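RsbT co-antagonist protein RsbRA (Bacillus subtilis, PDB 2BNL) regulates sigma-B in the general stress response as part of the stressosome, stimulating RsbT kinase toward RsbS, and is represented here by its N-terminal nonheme globin domain. Local coordinates at residues A[12-15]-A[16-19]; A[23-26]-A[27-31]; A[67-70]-A[71-74]; A[112-115]-A[116-119]. One frame throughout, in Å; residues are numbered along the deposited sequence.

The four contacts are three short helical runs of about two turns and one helix junction in an all-helical globin domain. Contact 1 is a surface contact at the joint between helices 5-13 and 15-30; contact 2 lies further along helix 15-30, its centre about 17 Å away, and is partly buried, as are contacts 3 and 4. Helix 39-54 touches side chains of contacts 1, 2 and 3, whereas contact 4 lies against helices 5-13 and 81-100 and alone reaches the second subunit. A glutamine amide bonded to a main-chain carbonyl marks contact 1, aliphatic pairs and a serine hydroxyl contact 2, alanines and an outward-reaching arginine contact 3, and a leucine-isoleucine pair beside a tryptophan contact 4.

Contact 1: A[12-15]-A[16-19]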
loop_
_atom_site.group_PDB
_atom_site.type_symbol
_atom_site.label_atom_id
_atom_site.label_comp_id
_atom_site.label_asym_id
_atom_site.label_seq_id
_atom_site.Cartn_x
_atom_site.Cartn_y
_atom_site.Cartn_z
ATOM N N ALA A 12 12.598 12.460 12.382
ATOM C CA ALA A 12 13.680 12.521 13.353
ATOM C C ALA A 12 13.372 13.499 14.511
ATOM O O ALA A 12 13.698 13.174 15.639
ATOM C CB ALA A 12 14.988 12.877 12.717
ATOM N N GLU A 13 12.725 14.648 14.222
ATOM C CA GLU A 13 12.453 15.682 15.194
ATOM C C GLU A 13 11.187 15.471 16.011
ATOM O O GLU A 13 11.004 16.163 16.943
ATOM C CB GLU A 13 12.374 17.060 14.516
ATOM C CG GLU A 13 13.708 17.435 14.046
ATOM C CD GLU A 13 13.725 18.540 13.021
ATOM O OE1 GLU A 13 12.622 19.023 12.606
ATOM O OE2 GLU A 13 14.885 18.863 12.580
ATOM N N ASN A 14 10.399 14.458 15.682
ATOM C CA ASN A 14 9.058 14.266 16.280
ATOM C C ASN A 14 8.839 12.834 16.668
ATOM O O ASN A 14 7.741 12.318 16.528
ATOM C CB ASN A 14 8.020 14.740 15.268
ATOM C CG ASN A 14 8.106 16.296 15.043
ATOM O OD1 ASN A 14 7.653 17.064 15.897
ATOM N ND2 ASN A 14 8.681 16.738 13.894
ATOM N N GLN A 15 9.922 12.174 17.116
ATOM C CA GLN A 15 9.884 10.758 17.304
ATOM C C GLN A 15 8.867 10.343 18.386
ATOM O O GLN A 15 8.131 9.374 18.193
ATOM C CB GLN A 15 11.241 10.216 17.676
ATOM C CG GLN A 15 12.279 10.149 16.486
ATOM C CD GLN A 15 13.716 9.778 16.942
ATOM O OE1 GLN A 15 13.889 8.745 17.555
ATOM N NE2 GLN A 15 14.723 10.644 16.681
ATOM N N ASN A 16 8.964 10.986 19.530
ATOM C CA ASN A 16 8.038 10.610 20.643
ATOM C C ASN A 16 6.592 10.839 20.286
ATOM O O ASN A 16 5.734 9.991 20.592
ATOM C CB ASN A 16 8.505 11.250 21.980
ATOM C CG ASN A 16 9.869 10.564 22.520
ATOM O OD1 ASN A 16 10.198 9.347 22.178
ATOM N ND2 ASN A 16 10.651 11.314 23.295
ATOM N N GLU A 17 6.308 11.949 19.615
ATOM C CA GLU A 17 4.959 12.260 19.173
ATOM C C GLU A 17 4.433 11.211 18.193
ATOM O O GLU A 17 3.281 10.768 18.252
ATOM C CB GLU A 17 4.868 13.598 18.411
ATOM C CG GLU A 17 4.850 14.834 19.240
ATOM C CD GLU A 17 4.052 16.090 18.543
ATOM O OE1 GLU A 17 3.605 16.015 17.315
ATOM O OE2 GLU A 17 3.870 17.157 19.282
ATOM N N LEU A 18 5.267 10.853 17.201
ATOM C CA LEU A 18 4.841 9.874 16.232
ATOM C C LEU A 18 4.607 8.495 16.830
ATOM O O LEU A 18 3.709 7.833 16.455
ATOM C CB LEU A 18 5.830 9.823 15.061
ATOM C CG LEU A 18 5.865 11.107 14.238
ATOM C CD1 LEU A 18 6.975 11.098 13.061
ATOM C CD2 LEU A 18 4.483 11.308 13.553
ATOM N N LEU A 19 5.430 8.095 17.757
ATOM C CA LEU A 19 5.344 6.840 18.403
ATOM C C LEU A 19 3.921 6.761 19.070
ATOM O O LEU A 19 3.283 5.733 18.998
ATOM C CB LEU A 19 6.505 6.599 19.367
ATOM C CG LEU A 19 6.453 5.458 20.488
ATOM C CD1 LEU A 19 6.529 3.930 20.107
ATOM C CD2 LEU A 19 7.475 5.600 21.568
#
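Asn-14 O takes the amide of Leu-18 at 3.0 Å, and Gln-15 O takes that of Leu-19, so the i to i+4 bonding of a new helix starts at Asn-14, whose own backbone (phi -135°) has left the helical region. Asn-14 is therefore the N-cap residue, but its side chain does no capping: ND2 turns back to the carbonyl of Phe-10, one turn earlier. The oxygen of Asn-14 is crowded on the side of Leu-18, because CG of that leucine stands beside its own backbone N (chi1 -66°) and comes within 3.2 Å of Asn-14 O, with CD1 behind it at 3.8 Å. The two side chains meet more loosely, Asn-14 CB and Leu-18 CG being 4.3 Å apart. Of the Leu-19 side chain, CB comes nearest to Gln-15, 3.4 Å from Gln-15 O.

Gln-15 works in the other direction. Its chain runs out extended past CG and brings NE2 to Ala-12 O at 2.9 Å, a nearly straight bond (160°) that meets a carbonyl lone pair, with the acceptor close to the plane of the glutamine amide. A carbonyl in the last turn of the earlier helix is thus tied to the first turn of the next. Asn-16 and Glu-17, which add little beyond CB contacts with the backbone, are exposed.

The joint turns helix 5-13 into helix 15-30 at the surface of the globin domain, where helix 39-54 lies against one side: Leu-54 meets Gln-15, and Glu-43, Ser-46 and Ile-50 meet Leu-19.

Contact 2: A[23-26]-A[27-31]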
loop_
_atom_site.group_PDB
_atom_site.type_symbol
_atom_site.label_atom_id
_atom_site.label_comp_id
_atom_site.label_asym_id
_atom_site.label_seq_id
_atom_site.Cartn_x
_atom_site.Cartn_y
_atom_site.Cartn_z
ATOM N N THR A 23 0.999 4.317 17.914
ATOM C CA THR A 23 0.552 3.374 18.911
ATOM C C THR A 23 -0.964 3.483 19.063
ATOM O O THR A 23 -1.676 2.504 19.110
ATOM C CB THR A 23 1.335 3.589 20.264
ATOM O OG1 THR A 23 2.723 3.323 20.028
ATOM C CG2 THR A 23 0.818 2.543 21.288
ATOM N N ASP A 24 -1.461 4.694 19.138
ATOM C CA ASP A 24 -2.899 4.940 19.229
ATOM C C ASP A 24 -3.654 4.480 18.037
ATOM O O ASP A 24 -4.772 3.989 18.158
ATOM C CB ASP A 24 -3.208 6.432 19.497
ATOM C CG ASP A 24 -2.756 6.889 20.881
ATOM O OD1 ASP A 24 -2.414 6.054 21.789
ATOM O OD2 ASP A 24 -2.652 8.116 21.039
ATOM N N THR A 25 -3.077 4.618 16.848
ATOM C CA THR A 25 -3.716 4.101 15.612
ATOM C C THR A 25 -3.851 2.596 15.685
ATOM O O THR A 25 -4.910 2.095 15.417
ATOM C CB THR A 25 -2.848 4.528 14.410
ATOM O OG1 THR A 25 -2.780 5.943 14.373
ATOM C CG2 THR A 25 -3.348 3.971 13.099
ATOM N N LEU A 26 -2.789 1.872 16.111
ATOM C CA LEU A 26 -2.836 0.420 16.248
ATOM C C LEU A 26 -3.894 -0.009 17.215
ATOM O O LEU A 26 -4.665 -0.910 16.953
ATOM C CB LEU A 26 -1.485 -0.158 16.676
ATOM C CG LEU A 26 -0.383 -0.065 15.626
ATOM C CD1 LEU A 26 0.914 -0.376 16.191
ATOM C CD2 LEU A 26 -0.622 -1.018 14.395
ATOM N N LYS A 27 -3.949 0.681 18.327
ATOM C CA LYS A 27 -4.900 0.353 19.336
ATOM C C LYS A 27 -6.319 0.532 18.833
ATOM O O LYS A 27 -7.183 -0.317 19.038
ATOM C CB LYS A 27 -4.613 1.199 20.553
ATOM C CG LYS A 27 -3.366 0.759 21.319
ATOM C CD LYS A 27 -3.027 1.783 22.454
ATOM C CE LYS A 27 -4.158 1.948 23.360
ATOM N NZ LYS A 27 -3.804 2.599 24.674
ATOM N N GLU A 28 -6.560 1.652 18.155
ATOM C CA GLU A 28 -7.894 1.951 17.571
ATOM C C GLU A 28 -8.289 0.867 16.611
ATOM O O GLU A 28 -9.395 0.368 16.625
ATOM C CB GLU A 28 -7.832 3.320 16.857
ATOM C CG GLU A 28 -9.071 3.787 16.213
ATOM C CD GLU A 28 -8.861 5.089 15.375
ATOM O OE1 GLU A 28 -7.917 5.915 15.647
ATOM O OE2 GLU A 28 -9.588 5.218 14.381
ATOM N N LEU A 29 -7.358 0.478 15.772
ATOM C CA LEU A 29 -7.650 -0.554 14.821
ATOM C C LEU A 29 -7.871 -1.909 15.452
ATOM O O LEU A 29 -8.744 -2.699 14.954
ATOM C CB LEU A 29 -6.559 -0.630 13.740
ATOM C CG LEU A 29 -6.452 0.545 12.801
ATOM C CD1 LEU A 29 -5.134 0.440 11.992
ATOM C CD2 LEU A 29 -7.638 0.597 11.915
ATOM N N SER A 30 -7.123 -2.194 16.522
ATOM C CA SER A 30 -7.254 -3.521 17.178
ATOM C C SER A 30 -8.660 -3.761 17.779
ATOM O O SER A 30 -9.084 -4.881 17.929
ATOM C CB SER A 30 -6.182 -3.753 18.265
ATOM O OG SER A 30 -6.376 -2.953 19.413
ATOM N N GLU A 31 -9.308 -2.667 18.145
ATOM C CA GLU A 31 -10.667 -2.691 18.682
ATOM C C GLU A 31 -11.690 -3.254 17.751
ATOM O O GLU A 31 -12.710 -3.732 18.204
ATOM C CB GLU A 31 -11.054 -1.310 19.146
ATOM C CG GLU A 31 -10.334 -0.891 20.384
ATOM C CD GLU A 31 -10.733 -1.731 21.679
ATOM O OE1 GLU A 31 -11.770 -2.515 21.745
ATOM O OE2 GLU A 31 -10.003 -1.559 22.669
#
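Lys-27 slants across Thr-23, one turn earlier, and its backbone N donates to Thr-23 O. From there the side chain runs close to the same oxygen: CB is 3.5 Å from Thr-23 O, CG is nearer at 3.3 Å, and CD passes it before meeting the methyl, CG2 of Thr-23, at 4.1 Å. A bend at chi3 (57°) then leads CE and NZ off the helix. NZ stays 4.7 Å from OD1 of Asp-24, too far for a contact between the charges, and has a long, weak ion pair with Asp-39.

On another side of the turn Thr-25 and Leu-29 run alongside each other in the same direction, with Thr-25 CG2 4.1 Å from Leu-29 CD1. The hydroxyls of both threonines serve other carbonyls, Thr-23 OG1 that of Leu-19 and Thr-25 OG1 that of Leu-21. Near the helix end Ser-30 OG, set between its backbone N and carbonyl carbon, donates to Lys-27 O at 2.8 Å, joining Glu-31 N on the same face of that carbonyl. Without the hydroxyl of Ser-30, as with an alanine here, Lys-27 O is likely to be left with the longer bond from Glu-31 N.

This end of helix 15-30 packs against two others: helix 81-100 brings Phe-91 to Leu-26, Phe-83 to Leu-29 and Arg-94 to a salt bridge with Glu-28, while Tyr-42 of helix 39-54 covers Lys-27 and Ser-30.

Contact 3: A[67-70]-A[71-74]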
loop_
_atom_site.group_PDB
_atom_site.type_symbol
_atom_site.label_atom_id
_atom_site.label_comp_id
_atom_site.label_asym_id
_atom_site.label_seq_id
_atom_site.Cartn_x
_atom_site.Cartn_y
_atom_site.Cartn_z
ATOM N N ILE A 67 13.188 -4.897 8.783
ATOM C CA ILE A 67 11.997 -5.164 8.018
ATOM C C ILE A 67 11.522 -6.581 8.177
ATOM O O ILE A 67 10.338 -6.847 8.352
ATOM C CB ILE A 67 12.141 -4.708 6.501
ATOM C CG1 ILE A 67 12.122 -3.182 6.486
ATOM C CG2 ILE A 67 10.929 -5.156 5.710
ATOM C CD1 ILE A 67 12.403 -2.498 5.088
ATOM N N SER A 68 12.439 -7.493 8.003
ATOM C CA SER A 68 12.113 -8.896 8.000
ATOM C C SER A 68 11.638 -9.328 9.398
ATOM O O SER A 68 10.642 -10.114 9.524
ATOM C CB SER A 68 13.359 -9.688 7.597
ATOM O OG SER A 68 13.297 -10.964 8.070
ATOM N N GLU A 69 12.335 -8.867 10.415
ATOM C CA GLU A 69 11.915 -9.087 11.800
ATOM C C GLU A 69 10.550 -8.502 12.153
ATOM O O GLU A 69 9.745 -9.167 12.873
ATOM C CB GLU A 69 12.924 -8.557 12.773
ATOM C CG GLU A 69 12.757 -9.290 14.106
ATOM C CD GLU A 69 13.538 -10.677 14.283
ATOM O OE1 GLU A 69 13.293 -11.776 13.634
ATOM O OE2 GLU A 69 14.442 -10.646 15.193
ATOM N N LEU A 70 10.299 -7.259 11.729
ATOM C CA LEU A 70 9.001 -6.678 12.024
ATOM C C LEU A 70 7.870 -7.502 11.367
ATOM O O LEU A 70 6.810 -7.728 12.000
ATOM C CB LEU A 70 8.904 -5.240 11.568
ATOM C CG LEU A 70 7.547 -4.513 11.664
ATOM C CD1 LEU A 70 7.153 -4.588 13.025
ATOM C CD2 LEU A 70 7.685 -3.085 11.335
ATOM N N ALA A 71 8.064 -7.929 10.106
ATOM C CA ALA A 71 7.007 -8.626 9.354
ATOM C C ALA A 71 6.734 -9.988 9.956
ATOM O O ALA A 71 5.568 -10.397 10.117
ATOM C CB ALA A 71 7.411 -8.740 7.884
ATOM N N LEU A 72 7.790 -10.700 10.286
ATOM C CA LEU A 72 7.689 -11.988 10.933
ATOM C C LEU A 72 6.979 -11.959 12.274
ATOM O O LEU A 72 6.110 -12.772 12.566
ATOM C CB LEU A 72 9.082 -12.593 11.108
ATOM C CG LEU A 72 9.229 -13.964 11.741
ATOM C CD1 LEU A 72 8.476 -15.027 11.027
ATOM C CD2 LEU A 72 10.654 -14.378 12.011
ATOM N N ARG A 73 7.285 -10.937 13.067
ATOM C CA ARG A 73 6.599 -10.749 14.355
ATOM C C ARG A 73 5.131 -10.493 14.110
ATOM O O ARG A 73 4.261 -11.058 14.824
ATOM C CB ARG A 73 7.217 -9.541 15.092
ATOM C CG ARG A 73 6.837 -9.328 16.513
ATOM C CD ARG A 73 7.574 -7.959 17.065
ATOM N NE ARG A 73 6.572 -7.320 17.899
ATOM C CZ ARG A 73 6.615 -6.113 18.539
ATOM N NH1 ARG A 73 7.689 -5.247 18.383
ATOM N NH2 ARG A 73 5.504 -5.784 19.322
ATOM N N ALA A 74 4.821 -9.623 13.161
ATOM C CA ALA A 74 3.428 -9.386 12.801
ATOM C C ALA A 74 2.585 -10.663 12.491
ATOM O O ALA A 74 1.474 -10.879 13.018
ATOM C CB ALA A 74 3.274 -8.312 11.687
#
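Glu-69 and Leu-72 meet where their side chains slant across each other on the outer side of helix 64-76. The glutamate places CG opposite its backbone N (chi1 -157°) and then bends at chi2, which brings OE1 within 4.0 Å of CD2 of Leu-72. Leu-72 CB, in turn, sits 3.3 Å from Ser-68 O, the acceptor of its own backbone N.

Regular i to i+4 bonds hold the turn; Arg-73 N reaches Glu-69 O at 3.0 Å and Ala-74 N reaches Leu-70 O. Each of the two buried alanines rests its methyl on a carbonyl of the preceding turn: Ala-71 CB is 3.5 Å from Ile-67 O, and Ala-74 CB is 3.6 Å from Leu-70 O. In this nonheme globin domain the small residue Ala-71 and its neighbours Ile-67 and Ser-68 face helix 109-135, where Gln-130 touches all three.

Leu-70 turns to Glu-48 and Ile-52 of helix 39-54. Arg-73 approaches the preceding turn by CB, 3.4 Å from Glu-69 O; beyond that the chain is extended through chi2 and bends at chi3 (141°), carrying the guanidinium away to helix 39-54. There NH1 forms a salt bridge with Glu-48, and NH2 a weak hydrogen bond with Val-41 O.

Contact 4: A[112-115]-A[116-119]; sequences LIWQ and IDRF
Leu-112 holds CG opposite its backbone N (chi1 180°) while Ile-116 swings CG1 back beside its own N (chi1 -71°), and the two branches converge one helical turn apart. Leu-112 CD1 touches Ile-116 CD1 at 3.8 Å, the side chains slanting across each other, and Ile-116 CG1 rests 3.3 Å from Leu-112 O, which also accepts Ile-116 N. Cut back to an alanine, the position of Ile-116 would probably lose its touch on the Leu-112 methyl and on Trp-92 of helix 81-100.

Trp-114 and Asp-117 make the second pair. Trp-114 CE3 lies 4.2 Å from Asp-117 CB, which comes to the indole obliquely. A water lies 2.5 Å from Asp-117 OD2, a distance short enough to be treated with caution, and makes a weak bond to Trp-114 O. The same carbonyl, Trp-114 O, takes Arg-118 N at 2.9 Å.

Gln-115 and Phe-119 turn to helix 5-13, where Val-7 touches both. On the side facing the second subunit, the Trp-114 ring meets Tyr-96 of that subunit with planes at about 55°, Ile-113 packs on Ile-113 of the second subunit, and Lys-93 of the second subunit covers Trp-114 and Asp-117. These two turns of helix 109-135 thus serve both the helical core of a nonheme globin domain and its dimer interface.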
loop_
_atom_site.group_PDB
_atom_site.type_symbol
_atom_site.label_atom_id
_atom_site.label_comp_id
_atom_site.label_asym_id
_atom_site.label_seq_id
_atom_site.Cartn_x
_atom_site.Cartn_y
_atom_site.Cartn_z
ATOM N N LEU A 112 3.691 17.872 -0.358
ATOM C CA LEU A 112 3.832 17.115 0.848
ATOM C C LEU A 112 3.372 15.654 0.782
ATOM O O LEU A 112 4.050 14.774 1.255
ATOM C CB LEU A 112 3.128 17.836 1.999
ATOM C CG LEU A 112 3.202 17.138 3.354
ATOM C CD1 LEU A 112 4.687 16.942 3.834
ATOM C CD2 LEU A 112 2.432 17.942 4.422
ATOM N N ILE A 113 2.187 15.378 0.254
ATOM C CA ILE A 113 1.769 14.036 0.038
ATOM C C ILE A 113 2.748 13.230 -0.820
ATOM O O ILE A 113 3.027 12.075 -0.527
ATOM C CB ILE A 113 0.372 14.019 -0.639
ATOM C CG1 ILE A 113 -0.678 14.570 0.335
ATOM C CG2 ILE A 113 0.009 12.578 -1.173
ATOM C CD1 ILE A 113 -1.987 14.851 -0.350
ATOM N N TRP A 114 3.201 13.800 -1.918
ATOM C CA TRP A 114 4.124 13.066 -2.780
ATOM C C TRP A 114 5.501 12.813 -2.119
ATOM O O TRP A 114 6.170 11.773 -2.394
ATOM C CB TRP A 114 4.212 13.793 -4.130
ATOM C CG TRP A 114 2.929 13.791 -4.875
ATOM C CD1 TRP A 114 2.348 14.857 -5.422
ATOM C CD2 TRP A 114 2.070 12.675 -5.168
ATOM N NE1 TRP A 114 1.151 14.523 -5.986
ATOM C CE2 TRP A 114 0.949 13.183 -5.835
ATOM C CE3 TRP A 114 2.114 11.284 -4.882
ATOM C CZ2 TRP A 114 -0.076 12.379 -6.279
ATOM C CZ3 TRP A 114 1.124 10.502 -5.310
ATOM C CH2 TRP A 114 0.020 11.051 -6.015
ATOM N N GLN A 115 5.920 13.738 -1.270
ATOM C CA GLN A 115 7.126 13.573 -0.456
ATOM C C GLN A 115 6.970 12.472 0.509
ATOM O O GLN A 115 7.830 11.572 0.663
ATOM C CB GLN A 115 7.447 14.866 0.323
ATOM C CG GLN A 115 8.003 15.959 -0.557
ATOM C CD GLN A 115 8.230 17.210 0.263
ATOM O OE1 GLN A 115 7.484 17.499 1.204
ATOM N NE2 GLN A 115 9.346 17.859 0.008
ATOM N N ILE A 116 5.823 12.437 1.122
ATOM C CA ILE A 116 5.539 11.356 2.041
ATOM C C ILE A 116 5.481 9.997 1.381
ATOM O O ILE A 116 6.106 9.004 1.888
ATOM C CB ILE A 116 4.244 11.637 2.820
ATOM C CG1 ILE A 116 4.499 12.803 3.832
ATOM C CG2 ILE A 116 3.819 10.432 3.539
ATOM C CD1 ILE A 116 3.257 13.419 4.393
ATOM N N ASP A 117 4.802 9.960 0.245
ATOM C CA ASP A 117 4.596 8.704 -0.515
ATOM C C ASP A 117 6.003 8.178 -0.991
ATOM O O ASP A 117 6.306 7.016 -0.902
ATOM C CB ASP A 117 3.708 9.011 -1.721
ATOM C CG ASP A 117 3.516 7.826 -2.631
ATOM O OD1 ASP A 117 2.739 6.971 -2.253
ATOM O OD2 ASP A 117 4.236 7.748 -3.630
ATOM N N ARG A 118 6.789 9.080 -1.513
ATOM C CA ARG A 118 8.125 8.736 -2.001
ATOM C C ARG A 118 8.989 8.011 -0.938
ATOM O O ARG A 118 9.749 7.086 -1.215
ATOM C CB ARG A 118 8.796 9.974 -2.420
ATOM C CG ARG A 118 9.672 9.762 -3.513
ATOM C CD ARG A 118 10.605 10.929 -3.750
ATOM N NE ARG A 118 11.847 10.328 -4.309
ATOM C CZ ARG A 118 12.954 10.023 -3.631
ATOM N NH1 ARG A 118 13.079 10.307 -2.368
ATOM N NH2 ARG A 118 13.971 9.446 -4.267
ATOM N N PHE A 119 8.931 8.525 0.269
ATOM C CA PHE A 119 9.671 7.942 1.399
ATOM C C PHE A 119 9.108 6.603 1.880
ATOM O O PHE A 119 9.837 5.643 2.048
ATOM C CB PHE A 119 9.767 8.968 2.487
ATOM C CG PHE A 119 10.475 8.507 3.692
ATOM C CD1 PHE A 119 11.809 8.267 3.663
ATOM C CD2 PHE A 119 9.745 8.153 4.844
ATOM C CE1 PHE A 119 12.506 7.813 4.857
ATOM C CE2 PHE A 119 10.372 7.664 5.951
ATOM C CZ PHE A 119 11.759 7.524 5.993
HETATM O O HOH W 1 5.313 9.619 -4.796
#